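Local structure of carboxypeptidase D (3MN8) at residues A[38-43]-A[107-112]; A[71-76]-A[144-149]; A[102-107]-A[215-220]; A[151-156]-A[309-314]; A[220-225]-A[303-308]. The protein releases C-terminal arginine or lysine from peptides and proteins as a zinc metallocarboxypeptidase, this chain covering its first carboxypeptidase domain with the transthyretin-like domain. All blocks are in the same frame, centred on the assembly; numbering follows the deposited sequence.

Interaction 1: residues A[38-43]-A[107-112]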
# COMPACT_ATOMS: atom_id res chain seq x y z
N PRO A 38 -5.87 -24.88 -6.19
CA PRO A 38 -5.45 -23.68 -6.92
C PRO A 38 -6.48 -23.26 -7.97
O PRO A 38 -6.87 -24.06 -8.83
CB PRO A 38 -4.15 -24.11 -7.60
CG PRO A 38 -3.70 -25.34 -6.86
CD PRO A 38 -4.95 -26.01 -6.41
N HIS A 39 -6.91 -22.01 -7.90
CA HIS A 39 -7.91 -21.47 -8.81
C HIS A 39 -8.06 -19.96 -8.59
O HIS A 39 -7.73 -19.44 -7.52
CB HIS A 39 -9.25 -22.20 -8.61
CG HIS A 39 -10.00 -21.77 -7.38
ND1 HIS A 39 -9.52 -21.98 -6.11
CD2 HIS A 39 -11.20 -21.17 -7.25
CE1 HIS A 39 -10.39 -21.50 -5.24
NE2 HIS A 39 -11.42 -21.01 -5.90
N TYR A 40 -8.56 -19.26 -9.60
CA TYR A 40 -8.79 -17.83 -9.44
C TYR A 40 -10.16 -17.56 -8.84
O TYR A 40 -11.17 -18.05 -9.34
CB TYR A 40 -8.60 -17.09 -10.77
CG TYR A 40 -7.14 -16.87 -11.15
CD1 TYR A 40 -6.55 -17.59 -12.18
CD2 TYR A 40 -6.35 -15.97 -10.44
CE1 TYR A 40 -5.21 -17.40 -12.50
CE2 TYR A 40 -5.03 -15.78 -10.76
CZ TYR A 40 -4.46 -16.49 -11.79
OH TYR A 40 -3.13 -16.29 -12.08
N ALA A 41 -10.20 -16.80 -7.75
CA ALA A 41 -11.48 -16.49 -7.11
C ALA A 41 -12.28 -15.45 -7.91
O ALA A 41 -11.77 -14.38 -8.26
CB ALA A 41 -11.26 -16.02 -5.68
N SER A 42 -13.52 -15.79 -8.22
CA SER A 42 -14.39 -14.89 -8.97
C SER A 42 -14.90 -13.77 -8.07
O SER A 42 -14.69 -13.80 -6.86
CB SER A 42 -15.58 -15.65 -9.57
OG SER A 42 -16.49 -16.06 -8.56
N GLN A 43 -15.58 -12.80 -8.66
CA GLN A 43 -16.24 -11.77 -7.86
C GLN A 43 -17.12 -12.42 -6.80
O GLN A 43 -17.01 -12.09 -5.63
CB GLN A 43 -17.07 -10.85 -8.74
CG GLN A 43 -17.66 -9.67 -8.00
CD GLN A 43 -16.60 -8.76 -7.38
OE1 GLN A 43 -15.47 -8.67 -7.87
NE2 GLN A 43 -16.97 -8.07 -6.31
N GLY A 107 -1.38 -10.73 -8.06
CA GLY A 107 -1.57 -9.94 -6.85
C GLY A 107 -2.94 -10.18 -6.25
O GLY A 107 -3.09 -10.33 -5.03
N ARG A 108 -3.94 -10.20 -7.13
CA ARG A 108 -5.31 -10.52 -6.73
C ARG A 108 -5.32 -11.72 -5.82
O ARG A 108 -5.74 -11.63 -4.66
CB ARG A 108 -6.19 -10.79 -7.96
CG ARG A 108 -7.43 -11.59 -7.62
CD ARG A 108 -8.26 -11.97 -8.84
NE ARG A 108 -9.20 -10.91 -9.19
CZ ARG A 108 -10.52 -10.93 -9.06
NH1 ARG A 108 -11.17 -11.99 -8.57
NH2 ARG A 108 -11.21 -9.87 -9.44
N GLN A 109 -4.84 -12.85 -6.33
CA GLN A 109 -4.88 -14.10 -5.56
C GLN A 109 -3.98 -14.08 -4.34
O GLN A 109 -4.34 -14.66 -3.30
CB GLN A 109 -4.55 -15.31 -6.43
CG GLN A 109 -5.77 -15.92 -7.10
CD GLN A 109 -6.89 -16.16 -6.12
OE1 GLN A 109 -7.98 -15.60 -6.26
NE2 GLN A 109 -6.62 -16.97 -5.11
N LEU A 110 -2.83 -13.40 -4.44
CA LEU A 110 -1.93 -13.28 -3.30
C LEU A 110 -2.57 -12.58 -2.10
O LEU A 110 -2.31 -12.93 -0.94
CB LEU A 110 -0.64 -12.56 -3.69
CG LEU A 110 0.32 -13.35 -4.59
CD1 LEU A 110 1.59 -12.55 -4.78
CD2 LEU A 110 0.65 -14.69 -3.99
N LEU A 111 -3.43 -11.60 -2.38
CA LEU A 111 -4.09 -10.88 -1.31
C LEU A 111 -5.20 -11.73 -0.73
O LEU A 111 -5.49 -11.67 0.46
CB LEU A 111 -4.65 -9.55 -1.80
CG LEU A 111 -3.59 -8.48 -2.01
CD1 LEU A 111 -4.22 -7.15 -2.39
CD2 LEU A 111 -2.78 -8.35 -0.72
N VAL A 112 -5.83 -12.54 -1.57
CA VAL A 112 -6.86 -13.45 -1.10
C VAL A 112 -6.20 -14.44 -0.16
O VAL A 112 -6.71 -14.71 0.93
CB VAL A 112 -7.52 -14.17 -2.27
CG1 VAL A 112 -8.18 -15.45 -1.80
CG2 VAL A 112 -8.52 -13.24 -2.95
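The amide oxygen OE1 of Q109 accepts the backbone N-H of A41 at 2.9 Å, in a nearly straight bond (166° at the hydrogen). A41 N approaches from above the plane of the amide, and A41 CB lies against the same oxygen at 3.4 Å. The Q109 chain bends about CB-CG (chi2 -49°), which brings CD round toward loop 38-43; its CG meanwhile meets the ring of Y40, with CD2 at 3.4 Å, and the ring and amide planes stand almost perpendicular. Outside the contact, Y40 OH is hydrogen-bonded to P312 O, and the ring meets Y311 edge-to-face. One residue back along the helix, R108 swings its guanidinium toward the same loop, and NH1 lies 2.5 Å from A41 O near the guanidinium plane. A41 is thus approached on both polar backbone atoms by consecutive helix residues. R108 also makes a cation-pi contact with Y148. S42 takes the N-cap position of helix 43-56, its OG bonded to Q45 N. The contact therefore lays the loop leading into helix 43-56 across helix 106-121, in the carboxypeptidase domain, with L317 of helix 317-333 packed on Y40 and Q109, and Y148 and P145 of helix 145-149 touching Y40 and Q43.

Interaction 2: residues A[71-76]-A[144-149]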
# COMPACT_ATOMS: atom_id res chain seq x y z
N GLU A 71 -20.24 -1.67 -13.88
CA GLU A 71 -21.19 -2.73 -14.16
C GLU A 71 -21.77 -3.35 -12.90
O GLU A 71 -22.28 -4.48 -12.92
CB GLU A 71 -20.52 -3.77 -15.04
CG GLU A 71 -20.03 -3.20 -16.34
CD GLU A 71 -19.37 -4.24 -17.21
OE1 GLU A 71 -18.62 -5.08 -16.65
OE2 GLU A 71 -19.60 -4.21 -18.43
N GLY A 72 -21.69 -2.60 -11.80
CA GLY A 72 -22.39 -2.95 -10.57
C GLY A 72 -21.62 -3.78 -9.56
O GLY A 72 -22.11 -4.06 -8.47
N ARG A 73 -20.41 -4.20 -9.92
CA ARG A 73 -19.63 -5.05 -9.04
C ARG A 73 -19.10 -4.29 -7.83
O ARG A 73 -18.62 -3.15 -7.94
CB ARG A 73 -18.49 -5.69 -9.82
CG ARG A 73 -18.98 -6.39 -11.07
CD ARG A 73 -17.85 -7.12 -11.75
NE ARG A 73 -18.14 -7.29 -13.17
CZ ARG A 73 -18.67 -8.38 -13.70
NH1 ARG A 73 -18.91 -8.45 -15.00
NH2 ARG A 73 -18.96 -9.41 -12.92
N ASN A 74 -19.19 -4.92 -6.66
CA ASN A 74 -18.76 -4.30 -5.43
C ASN A 74 -17.25 -4.22 -5.30
O ASN A 74 -16.56 -5.21 -5.49
CB ASN A 74 -19.34 -5.04 -4.23
CG ASN A 74 -20.79 -4.67 -3.97
OD1 ASN A 74 -21.22 -3.53 -4.19
ND2 ASN A 74 -21.56 -5.64 -3.49
N LEU A 75 -16.75 -3.03 -4.97
CA LEU A 75 -15.36 -2.84 -4.62
C LEU A 75 -15.24 -2.95 -3.11
O LEU A 75 -15.76 -2.10 -2.39
CB LEU A 75 -14.85 -1.47 -5.10
CG LEU A 75 -14.51 -1.27 -6.59
CD1 LEU A 75 -15.25 -2.25 -7.49
CD2 LEU A 75 -14.82 0.15 -7.03
N LEU A 76 -14.56 -4.00 -2.64
CA LEU A 76 -14.56 -4.36 -1.22
C LEU A 76 -13.15 -4.40 -0.62
O LEU A 76 -12.19 -4.78 -1.30
CB LEU A 76 -15.20 -5.74 -1.04
CG LEU A 76 -16.66 -5.95 -1.43
CD1 LEU A 76 -16.98 -7.44 -1.46
CD2 LEU A 76 -17.58 -5.21 -0.47
N ASN A 144 -10.47 -3.58 -9.96
CA ASN A 144 -11.06 -3.56 -11.29
C ASN A 144 -11.74 -4.89 -11.64
O ASN A 144 -11.22 -5.68 -12.46
CB ASN A 144 -10.00 -3.21 -12.32
CG ASN A 144 -10.58 -3.03 -13.70
OD1 ASN A 144 -11.81 -3.03 -13.88
ND2 ASN A 144 -9.71 -2.89 -14.70
N PRO A 145 -12.91 -5.14 -11.03
CA PRO A 145 -13.71 -6.35 -11.26
C PRO A 145 -14.17 -6.45 -12.72
O PRO A 145 -14.16 -7.53 -13.32
CB PRO A 145 -14.94 -6.14 -10.36
CG PRO A 145 -14.64 -4.96 -9.50
CD PRO A 145 -13.60 -4.15 -10.19
N ASP A 146 -14.58 -5.32 -13.27
CA ASP A 146 -15.12 -5.28 -14.61
C ASP A 146 -13.98 -5.59 -15.56
O ASP A 146 -14.16 -6.29 -16.56
CB ASP A 146 -15.73 -3.90 -14.90
CG ASP A 146 -17.01 -3.63 -14.10
OD1 ASP A 146 -17.31 -4.40 -13.16
OD2 ASP A 146 -17.72 -2.66 -14.41
N GLY A 147 -12.81 -5.06 -15.23
CA GLY A 147 -11.62 -5.29 -16.04
C GLY A 147 -11.25 -6.75 -16.00
O GLY A 147 -10.93 -7.35 -17.03
N TYR A 148 -11.31 -7.30 -14.80
CA TYR A 148 -10.99 -8.71 -14.57
C TYR A 148 -11.93 -9.61 -15.35
O TYR A 148 -11.49 -10.40 -16.19
CB TYR A 148 -11.06 -9.02 -13.09
CG TYR A 148 -10.90 -10.49 -12.75
CD1 TYR A 148 -9.67 -11.12 -12.90
CD2 TYR A 148 -11.97 -11.23 -12.27
CE1 TYR A 148 -9.52 -12.47 -12.58
CE2 TYR A 148 -11.82 -12.57 -11.94
CZ TYR A 148 -10.58 -13.18 -12.11
OH TYR A 148 -10.42 -14.50 -11.80
N ALA A 149 -13.22 -9.48 -15.07
CA ALA A 149 -14.26 -10.23 -15.77
C ALA A 149 -14.04 -10.28 -17.28
O ALA A 149 -14.43 -11.25 -17.93
CB ALA A 149 -15.64 -9.64 -15.46
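A salt-bridge network of E71, R73 and D146 joins the turn ahead of strand 74-80 to the first turn of helix 145-149. D146, its CG anti to the carbonyl carbon (chi1 -69°), uses both carboxylate oxygens: OD2 takes the backbone N-H of E71 at 2.8 Å on its syn lone pair, while OD1 meets R73 NE at 3.0 Å in a salt bridge whose hydrogen bond is weak, and also bonds S69 OG. The guanidinium stands at 81° to the carboxylate, and A149 CB lies over one of its faces, 3.5 Å from NH1. The aliphatic part of R73 runs past P145, CD to CB 3.4 Å, and L75 CD1 packs on P145 CG at about a right angle. An alanine for R73 would probably leave D146 without its cationic mate and strip CD from P145 CB and the guanidinium from A149 CB. E71 OE1 lies 3.4 Å from D146 OD2, so the arginine's charge, with its long bridge to E71, is likely to offset repulsion between the two acids.

Interaction 3: residues A[102-107]-A[215-220]. With ZN (zinc ion), chain F; GEM ((2-guanidinoethylmercapto)succinic acid), chain G.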
# COMPACT_ATOMS: atom_id res chain seq x y z
N GLY A 102 -7.11 -5.24 -14.66
CA GLY A 102 -7.85 -6.49 -14.60
C GLY A 102 -7.14 -7.74 -15.12
O GLY A 102 -7.40 -8.84 -14.64
N ASP A 103 -6.25 -7.58 -16.09
CA ASP A 103 -5.53 -8.72 -16.66
C ASP A 103 -4.23 -9.04 -15.91
O ASP A 103 -3.55 -10.00 -16.24
CB ASP A 103 -5.26 -8.49 -18.14
CG ASP A 103 -4.75 -7.08 -18.44
OD1 ASP A 103 -4.81 -6.68 -19.62
OD2 ASP A 103 -4.29 -6.39 -17.51
N GLU A 104 -3.90 -8.23 -14.91
CA GLU A 104 -2.75 -8.49 -14.04
C GLU A 104 -3.27 -9.07 -12.74
O GLU A 104 -3.68 -8.33 -11.83
CB GLU A 104 -1.97 -7.21 -13.79
CG GLU A 104 -1.49 -6.52 -15.06
CD GLU A 104 -0.94 -5.14 -14.76
OE1 GLU A 104 -0.75 -4.84 -13.57
OE2 GLU A 104 -0.73 -4.36 -15.71
N THR A 105 -3.22 -10.39 -12.64
CA THR A 105 -4.07 -11.15 -11.73
C THR A 105 -3.41 -11.78 -10.50
O THR A 105 -4.08 -12.05 -9.51
CB THR A 105 -4.78 -12.27 -12.54
OG1 THR A 105 -3.79 -13.11 -13.16
CG2 THR A 105 -5.65 -11.66 -13.63
N VAL A 106 -2.11 -12.05 -10.55
CA VAL A 106 -1.44 -12.76 -9.44
C VAL A 106 -1.64 -12.04 -8.09
O VAL A 106 -2.04 -12.65 -7.09
CB VAL A 106 0.07 -12.99 -9.73
CG1 VAL A 106 0.75 -13.73 -8.57
CG2 VAL A 106 0.26 -13.75 -11.04
N GLY A 107 -1.38 -10.73 -8.06
CA GLY A 107 -1.57 -9.94 -6.85
C GLY A 107 -2.94 -10.18 -6.25
O GLY A 107 -3.09 -10.33 -5.03
N ASN A 215 0.56 -1.37 -4.31
CA ASN A 215 -0.36 -1.95 -5.29
C ASN A 215 0.34 -2.83 -6.35
O ASN A 215 1.47 -2.55 -6.78
CB ASN A 215 -1.38 -0.93 -5.86
CG ASN A 215 -0.81 -0.03 -6.91
OD1 ASN A 215 -1.18 -0.12 -8.07
ND2 ASN A 215 0.10 0.87 -6.51
N PHE A 216 -0.33 -3.92 -6.72
CA PHE A 216 0.32 -5.00 -7.42
C PHE A 216 -0.10 -5.05 -8.87
O PHE A 216 -1.27 -4.90 -9.21
CB PHE A 216 0.03 -6.32 -6.72
CG PHE A 216 0.45 -6.31 -5.28
CD1 PHE A 216 -0.43 -5.91 -4.29
CD2 PHE A 216 1.74 -6.67 -4.92
CE1 PHE A 216 -0.03 -5.88 -2.97
CE2 PHE A 216 2.14 -6.64 -3.59
CZ PHE A 216 1.26 -6.25 -2.62
N HIS A 217 0.90 -5.29 -9.72
CA HIS A 217 0.71 -5.33 -11.14
C HIS A 217 1.44 -6.54 -11.68
O HIS A 217 2.17 -7.21 -10.95
CB HIS A 217 1.29 -4.06 -11.77
CG HIS A 217 0.55 -2.81 -11.41
ND1 HIS A 217 -0.32 -2.18 -12.27
CD2 HIS A 217 0.53 -2.09 -10.26
CE1 HIS A 217 -0.83 -1.12 -11.68
NE2 HIS A 217 -0.33 -1.04 -10.46
N GLY A 218 1.25 -6.82 -12.96
CA GLY A 218 1.93 -7.93 -13.60
C GLY A 218 2.50 -7.43 -14.90
O GLY A 218 2.13 -6.36 -15.38
N GLY A 219 3.41 -8.21 -15.48
CA GLY A 219 4.02 -7.83 -16.73
C GLY A 219 5.52 -7.87 -16.55
O GLY A 219 6.28 -8.07 -17.51
N ALA A 220 5.94 -7.71 -15.31
CA ALA A 220 7.36 -7.75 -15.01
C ALA A 220 7.53 -8.12 -13.56
O ALA A 220 6.55 -8.32 -12.85
CB ALA A 220 8.00 -6.40 -15.33
ZN ZN F . -0.50 -2.96 -14.25
C8 GEM G . 2.83 0.46 -15.14
S7 GEM G . 2.76 0.90 -13.43
C6 GEM G . 4.40 0.48 -12.92
C5 GEM G . 5.50 1.13 -13.77
N3 GEM G . 5.48 2.56 -13.48
C1 GEM G . 6.15 3.51 -14.12
N4 GEM G . 6.04 4.78 -13.74
N2 GEM G . 6.93 3.20 -15.15
C9 GEM G . 1.58 0.99 -15.79
O14 GEM G . 0.71 1.51 -15.06
O15 GEM G . 1.45 0.90 -17.03
C10 GEM G . 3.00 -1.05 -15.38
C11 GEM G . 1.83 -1.95 -14.99
O12 GEM G . 2.08 -2.96 -14.29
O13 GEM G . 0.68 -1.68 -15.41
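The imidazole of H217 has the sulfur S7 of the bound (2-guanidinoethylmercapto)succinic acid over one face and E104 OE1 at its edge, near the ring plane. The carboxylate of E104 is turned 58° from that ring, and the zinc ion draws the two groups together. E104 chelates the metal through both oxygens, OE1 and OE2 each at 2.0 Å; H217, its CG anti to the carbonyl carbon (chi1 -67°), binds it through ND1 at 2.1 Å. With H101 completing the protein ligands, this is the HxxE plus distant histidine site of the M14 metallocarboxypeptidases, H217 belonging to strand 212-217 beside the loop that runs into helix 106-121. The inhibitor adds a carboxylate, O13 at 2.1 Å from the zinc and O12 at 2.6 Å. A second shell orients the histidine: its NE2 donates to N215 OD1 at 2.7 Å, the partner tilted 21° from the ring plane. G218 N reaches E104 OE1 in a weak hydrogen bond, less certain because that oxygen is placed too close to a neighbour. G107 CA packs on F216 CB at 4.0 Å, where a side chain on G107 would run into the phenylalanine; the F216 ring leads away to meet Y96 edge-to-face.

Interaction 4: residues A[151-156]-A[309-314]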
# COMPACT_ATOMS: atom_id res chain seq x y z
N SER A 151 -11.09 -10.19 -18.76
CA SER A 151 -9.77 -10.77 -19.04
C SER A 151 -9.78 -12.30 -19.16
O SER A 151 -10.69 -12.97 -18.65
CB SER A 151 -8.75 -10.31 -17.99
OG SER A 151 -8.61 -8.89 -17.99
N GLN A 152 -8.76 -12.86 -19.82
CA GLN A 152 -8.69 -14.30 -20.07
C GLN A 152 -7.53 -15.01 -19.38
O GLN A 152 -6.37 -14.82 -19.75
CB GLN A 152 -8.59 -14.57 -21.57
CG GLN A 152 -8.41 -16.05 -21.93
CD GLN A 152 -8.25 -16.27 -23.41
OE1 GLN A 152 -7.83 -17.35 -23.84
NE2 GLN A 152 -8.57 -15.25 -24.20
N GLU A 153 -7.85 -15.83 -18.39
CA GLU A 153 -6.84 -16.60 -17.69
C GLU A 153 -5.91 -17.29 -18.68
O GLU A 153 -6.37 -17.93 -19.63
CB GLU A 153 -7.48 -17.64 -16.77
CG GLU A 153 -6.47 -18.48 -16.01
CD GLU A 153 -7.13 -19.55 -15.16
OE1 GLU A 153 -6.43 -20.52 -14.79
OE2 GLU A 153 -8.34 -19.40 -14.86
N GLY A 154 -4.61 -17.16 -18.47
CA GLY A 154 -3.62 -17.77 -19.34
C GLY A 154 -2.84 -16.74 -20.13
O GLY A 154 -1.70 -16.97 -20.51
N ASN A 155 -3.45 -15.58 -20.36
CA ASN A 155 -2.80 -14.52 -21.12
C ASN A 155 -1.64 -13.82 -20.40
O ASN A 155 -1.84 -12.90 -19.60
CB ASN A 155 -3.84 -13.49 -21.57
CG ASN A 155 -4.36 -13.77 -22.96
OD1 ASN A 155 -5.51 -13.46 -23.30
ND2 ASN A 155 -3.51 -14.36 -23.79
N CYS A 156 -0.42 -14.26 -20.69
CA CYS A 156 0.75 -13.58 -20.16
C CYS A 156 0.77 -12.15 -20.67
O CYS A 156 1.09 -11.21 -19.93
CB CYS A 156 2.03 -14.33 -20.55
SG CYS A 156 2.29 -15.86 -19.64
N CYS A 309 4.33 -13.08 -16.66
CA CYS A 309 3.02 -13.36 -17.23
C CYS A 309 1.89 -12.64 -16.47
O CYS A 309 1.66 -12.90 -15.28
CB CYS A 309 2.76 -14.85 -17.27
SG CYS A 309 1.19 -15.26 -18.04
N LYS A 310 1.20 -11.74 -17.15
CA LYS A 310 0.15 -10.95 -16.52
C LYS A 310 -0.92 -11.82 -15.87
O LYS A 310 -1.29 -11.62 -14.71
CB LYS A 310 -0.48 -9.99 -17.53
CG LYS A 310 0.47 -8.95 -18.07
CD LYS A 310 -0.22 -7.96 -19.02
CE LYS A 310 0.52 -6.61 -19.03
NZ LYS A 310 -0.16 -5.53 -19.83
N TYR A 311 -1.41 -12.81 -16.62
CA TYR A 311 -2.48 -13.70 -16.15
C TYR A 311 -2.06 -15.16 -16.27
O TYR A 311 -2.44 -15.82 -17.23
CB TYR A 311 -3.74 -13.49 -16.99
CG TYR A 311 -5.04 -13.88 -16.31
CD1 TYR A 311 -6.23 -13.22 -16.61
CD2 TYR A 311 -5.09 -14.89 -15.36
CE1 TYR A 311 -7.43 -13.56 -16.00
CE2 TYR A 311 -6.28 -15.23 -14.72
CZ TYR A 311 -7.45 -14.56 -15.05
OH TYR A 311 -8.64 -14.89 -14.45
N PRO A 312 -1.29 -15.67 -15.29
CA PRO A 312 -0.82 -17.06 -15.37
C PRO A 312 -1.93 -18.03 -14.98
O PRO A 312 -3.04 -17.59 -14.66
CB PRO A 312 0.33 -17.12 -14.36
CG PRO A 312 0.53 -15.68 -13.86
CD PRO A 312 -0.76 -14.97 -14.10
N ALA A 313 -1.64 -19.32 -15.01
CA ALA A 313 -2.62 -20.35 -14.65
C ALA A 313 -2.57 -20.65 -13.16
O ALA A 313 -1.54 -20.45 -12.51
CB ALA A 313 -2.39 -21.64 -15.46
N ALA A 314 -3.69 -21.14 -12.63
CA ALA A 314 -3.82 -21.41 -11.21
C ALA A 314 -2.64 -22.18 -10.60
O ALA A 314 -2.14 -21.82 -9.54
CB ALA A 314 -5.13 -22.14 -10.94
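C156 and C309 are joined by a disulfide, SG to SG 2.0 Å with a left-handed torsion of -99°, and the backbones beside it are paired by three hydrogen bonds. K310 N donates to C156 O at 2.8 Å. Y311 N donates to N155 O at 3.0 Å. The carbonyl of Y311 takes G154 N at 2.8 Å, while N155 N, also turned to Y311, is used by Q152 O to close a type II turn; with both G154 and N155 facing one residue, this is a G1 beta bulge. Other acceptors find partners outside: K310 O receives T105 N and, weakly, T105 OG1, and C309 O is bonded to S307 OG. The hydroxyl of S151 donates to G147 O. The Y311 ring, its CG anti to the backbone N (chi1 -156°), packs against the turn, with E153 CB 3.4 Å from its CE2 and S151 CB at its edge, 4.0 Å from CE1. The K310 side chain reaches from this contact to about 6 Å from the zinc ion (nearest atoms). The disulfide and the Y311 ring are thus the main side-chain contributions to a pairing that is otherwise backbone to backbone, and the covalent S-S link holds the loops together even where the cysteines are partly exposed, consistent with a predicted extracellular location.

Interaction 5: residues A[220-225]-A[303-308]. With GEM ((2-guanidinoethylmercapto)succinic acid), chain G.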
# COMPACT_ATOMS: atom_id res chain seq x y z
N ALA A 220 5.94 -7.71 -15.31
CA ALA A 220 7.36 -7.75 -15.01
C ALA A 220 7.53 -8.12 -13.56
O ALA A 220 6.55 -8.32 -12.85
CB ALA A 220 8.00 -6.40 -15.33
N VAL A 221 8.78 -8.21 -13.12
CA VAL A 221 9.10 -8.59 -11.74
C VAL A 221 10.04 -7.56 -11.13
O VAL A 221 11.26 -7.63 -11.33
CB VAL A 221 9.77 -9.97 -11.69
CG1 VAL A 221 9.70 -10.51 -10.27
CG2 VAL A 221 9.09 -10.93 -12.66
N VAL A 222 9.49 -6.62 -10.37
CA VAL A 222 10.28 -5.49 -9.87
C VAL A 222 9.52 -4.65 -8.85
O VAL A 222 8.28 -4.59 -8.86
CB VAL A 222 10.72 -4.56 -11.05
CG1 VAL A 222 9.50 -3.83 -11.64
CG2 VAL A 222 11.81 -3.55 -10.61
N ALA A 223 10.27 -3.99 -7.98
CA ALA A 223 9.70 -3.12 -6.96
C ALA A 223 9.93 -1.65 -7.37
O ALA A 223 11.08 -1.16 -7.38
CB ALA A 223 10.34 -3.42 -5.61
N SER A 224 8.83 -0.98 -7.70
CA SER A 224 8.84 0.38 -8.25
C SER A 224 8.27 1.39 -7.27
O SER A 224 7.28 1.12 -6.59
CB SER A 224 8.03 0.42 -9.55
OG SER A 224 8.06 1.70 -10.17
N TYR A 225 8.87 2.57 -7.23
CA TYR A 225 8.50 3.59 -6.25
C TYR A 225 8.46 4.94 -6.94
O TYR A 225 9.00 5.09 -8.04
CB TYR A 225 9.53 3.63 -5.12
CG TYR A 225 10.96 3.73 -5.59
CD1 TYR A 225 11.67 2.59 -5.98
CD2 TYR A 225 11.61 4.94 -5.65
CE1 TYR A 225 12.98 2.67 -6.41
CE2 TYR A 225 12.93 5.03 -6.08
CZ TYR A 225 13.61 3.89 -6.46
OH TYR A 225 14.92 3.98 -6.89
N THR A 303 4.68 0.51 -6.07
CA THR A 303 4.08 -0.26 -7.15
C THR A 303 4.87 -1.56 -7.27
O THR A 303 6.09 -1.54 -7.46
CB THR A 303 4.15 0.48 -8.52
OG1 THR A 303 3.70 1.83 -8.37
CG2 THR A 303 3.29 -0.22 -9.57
N ILE A 304 4.20 -2.70 -7.15
CA ILE A 304 4.92 -3.96 -7.23
C ILE A 304 4.45 -4.90 -8.35
O ILE A 304 3.27 -5.27 -8.44
CB ILE A 304 4.92 -4.70 -5.89
CG1 ILE A 304 5.66 -3.86 -4.86
CG2 ILE A 304 5.59 -6.05 -6.05
CD1 ILE A 304 5.38 -4.28 -3.45
N GLU A 305 5.41 -5.26 -9.19
CA GLU A 305 5.17 -6.14 -10.33
C GLU A 305 5.53 -7.57 -9.91
O GLU A 305 6.66 -7.83 -9.49
CB GLU A 305 6.03 -5.69 -11.52
CG GLU A 305 5.79 -4.25 -12.00
CD GLU A 305 4.51 -4.10 -12.82
OE1 GLU A 305 4.21 -2.98 -13.27
OE2 GLU A 305 3.81 -5.12 -13.02
N LEU A 306 4.59 -8.49 -10.04
CA LEU A 306 4.76 -9.84 -9.48
C LEU A 306 5.23 -10.90 -10.47
O LEU A 306 6.08 -11.73 -10.14
CB LEU A 306 3.47 -10.30 -8.79
CG LEU A 306 3.07 -9.38 -7.64
CD1 LEU A 306 1.67 -9.67 -7.15
CD2 LEU A 306 4.08 -9.51 -6.52
N SER A 307 4.68 -10.88 -11.67
CA SER A 307 5.00 -11.91 -12.65
C SER A 307 5.31 -11.31 -14.01
O SER A 307 4.89 -10.19 -14.32
CB SER A 307 3.85 -12.90 -12.78
OG SER A 307 2.62 -12.22 -12.94
N CYS A 308 6.06 -12.07 -14.81
CA CYS A 308 6.28 -11.74 -16.20
C CYS A 308 4.99 -11.97 -16.97
O CYS A 308 4.61 -11.17 -17.83
CB CYS A 308 7.39 -12.60 -16.79
SG CYS A 308 9.03 -12.10 -16.25
C8 GEM G . 2.83 0.46 -15.14
S7 GEM G . 2.76 0.90 -13.43
C6 GEM G . 4.40 0.48 -12.92
C5 GEM G . 5.50 1.13 -13.77
N3 GEM G . 5.48 2.56 -13.48
C1 GEM G . 6.15 3.51 -14.12
N4 GEM G . 6.04 4.78 -13.74
N2 GEM G . 6.93 3.20 -15.15
C9 GEM G . 1.58 0.99 -15.79
O14 GEM G . 0.71 1.51 -15.06
O15 GEM G . 1.45 0.90 -17.03
C10 GEM G . 3.00 -1.05 -15.38
C11 GEM G . 1.83 -1.95 -14.99
O12 GEM G . 2.08 -2.96 -14.29
O13 GEM G . 0.68 -1.68 -15.41
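Strands 222-225 and 303-305 run antiparallel as neighbours in the mixed sheet of the carboxypeptidase domain, and their ladder brings V222 opposite E305 and S224 opposite T303. Both are hydrogen-bonded pairs: E305 N gives to V222 O at 3.0 Å with V222 N answering to E305 O, and S224 N gives to T303 O at 2.8 Å with T303 N returning to S224 O. A223 and I304 form the non-hydrogen-bonded pair between them. Before the ladder, V221 CA makes a C-H...O contact with E305 O at 3.4 Å. Among the apolar contacts, V221, its CG1 anti to the backbone N (chi1 -163°), has CG2 3.8 Å from C308 SG, which is disulfide-linked to C268, and V222 CG1 lies beside E305 CG. An alanine in place of V221 would probably open a gap beside C308 SG and L306 O. E305, the predicted proton donor/acceptor, shares its face with T303, whose OG1 bonds Q290 OE1 while CG2 rests 3.6 Å from C6 of the bound inhibitor.

From the N terminus, interaction 1 closes the first loop, bringing residues 38-43 onto helix 106-121. Interaction 2 opens within that loop, at 71-76, and closes beyond it at 144-149, so the two cross. Interaction 3 starts at 102-107, sharing G107 with interaction 1, and crosses both on its way to strand 212-217. Interaction 4 begins at 151-156, after interactions 1 and 2 have closed, crosses interaction 3 and ends at 309-314; interaction 5, 220-225 with 303-308, lies wholly within its span and follows interaction 3, with A220 common to both. Interactions 3 and 5 meet around the zinc and inhibitor, while Y40, Y148 and Y311 bring interactions 1, 2 and 4 together.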